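PDB 6D1P: glycosyl hydrolases family 2, sugar binding domain protein from Bacteroides uniformis str. 3978 T3 ii, which probably hydrolyses O-glycosidic bonds as a family 2 beta-glucuronidase from a human gut bacterium. Local coordinates for residues 207-211 with 221-225. Residues are numbered along the deposited sequence; the frame is centred on the assembly and turned at random.
Sequences IRIEA and SISID
R208 lies alongside D225, the two side chains pointing the same way from a hydrogen-bonded antiparallel pair, with CD of R208 3.3 Å from OD2 of D225. CG of R208 stands anti to the backbone N (chi1 167°), and the extended chain carries the guanidinium past the carboxylate, whose plane is turned 81° from its own. No N-H points at OD2, 4.0 Å from NE of R208, so this long salt bridge rests on charge alone. NE instead makes a bent hydrogen bond, part of a salt bridge, to OE2 of E210, which lies tilted from the guanidinium plane, while OD1 of D225 is hydrogen-bonded to OG of S265. With an alanine in place of R208, OE2 of E210 would probably lose its donor, and E210 and D225, whose OE2 and OD2 are 5.0 Å apart, the positive charge between them. Among the backbone bonds, N of E210 reaches O of S223 at 2.9 Å, almost straight at 176°. On the reverse face CG2 of I209 meets CG2 of I222 at 4.0 Å, and I209 and I224 both pack on C286. Strands 203-213 and 219-229 form a beta hairpin, polar on one face and apolar on the other, in the immunoglobulin-like beta-sandwich domain of family 2 glycosidases.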
# COMPACT_ATOMS: atom_id res chain seq x y z
N ILE A 207 -2.49 26.98 32.83
CA ILE A 207 -1.76 28.13 33.37
C ILE A 207 -1.63 29.19 32.28
O ILE A 207 -0.76 29.09 31.40
CB ILE A 207 -0.38 27.73 33.92
CG1 ILE A 207 -0.53 26.85 35.16
CG2 ILE A 207 0.50 28.97 34.21
CD1 ILE A 207 0.72 26.71 35.97
N ARG A 208 -2.47 30.20 32.34
CA ARG A 208 -2.52 31.24 31.32
C ARG A 208 -1.78 32.48 31.83
O ARG A 208 -2.00 32.92 32.97
CB ARG A 208 -3.98 31.56 30.98
CG ARG A 208 -4.23 32.82 30.18
CD ARG A 208 -5.66 33.31 30.45
NE ARG A 208 -6.15 34.23 29.43
CZ ARG A 208 -7.40 34.22 28.98
NH1 ARG A 208 -8.26 33.33 29.46
NH2 ARG A 208 -7.79 35.08 28.04
N ILE A 209 -0.90 33.02 31.00
CA ILE A 209 -0.02 34.10 31.40
C ILE A 209 -0.13 35.20 30.35
O ILE A 209 0.28 35.01 29.20
CB ILE A 209 1.44 33.64 31.54
CG1 ILE A 209 1.53 32.50 32.55
CG2 ILE A 209 2.32 34.79 31.99
CD1 ILE A 209 2.95 32.05 32.81
N GLU A 210 -0.69 36.35 30.75
CA GLU A 210 -0.84 37.49 29.86
C GLU A 210 0.05 38.63 30.36
O GLU A 210 -0.28 39.33 31.32
CB GLU A 210 -2.29 37.93 29.79
CG GLU A 210 -3.25 36.84 29.33
CD GLU A 210 -4.61 37.41 28.97
OE1 GLU A 210 -4.70 38.64 28.74
OE2 GLU A 210 -5.59 36.64 28.91
N ALA A 211 1.20 38.78 29.72
CA ALA A 211 2.07 39.91 29.97
C ALA A 211 1.65 41.04 29.04
O ALA A 211 1.51 40.84 27.83
CB ALA A 211 3.53 39.53 29.73
N SER A 221 2.54 44.49 33.12
CA SER A 221 1.57 43.81 33.96
C SER A 221 1.57 42.33 33.60
O SER A 221 1.72 41.97 32.43
CB SER A 221 0.19 44.41 33.78
OG SER A 221 -0.56 44.24 34.96
N ILE A 222 1.44 41.47 34.61
CA ILE A 222 1.39 40.02 34.43
C ILE A 222 0.11 39.54 35.09
O ILE A 222 0.05 39.42 36.32
CB ILE A 222 2.60 39.31 35.03
CG1 ILE A 222 3.91 39.95 34.56
CG2 ILE A 222 2.58 37.82 34.65
CD1 ILE A 222 5.14 39.42 35.28
N SER A 223 -0.90 39.24 34.30
CA SER A 223 -2.08 38.56 34.82
C SER A 223 -1.88 37.06 34.64
O SER A 223 -1.50 36.60 33.56
CB SER A 223 -3.34 39.05 34.11
OG SER A 223 -4.44 38.20 34.40
N ILE A 224 -2.12 36.29 35.70
CA ILE A 224 -1.87 34.85 35.69
C ILE A 224 -3.12 34.14 36.20
O ILE A 224 -3.55 34.36 37.34
CB ILE A 224 -0.65 34.47 36.54
CG1 ILE A 224 0.60 35.06 35.92
CG2 ILE A 224 -0.51 32.98 36.63
CD1 ILE A 224 1.86 34.61 36.60
N ASP A 225 -3.68 33.27 35.36
CA ASP A 225 -4.85 32.47 35.71
C ASP A 225 -4.45 31.00 35.75
O ASP A 225 -3.84 30.49 34.80
CB ASP A 225 -5.98 32.67 34.70
CG ASP A 225 -6.35 34.14 34.54
OD1 ASP A 225 -6.43 34.84 35.57
OD2 ASP A 225 -6.54 34.58 33.38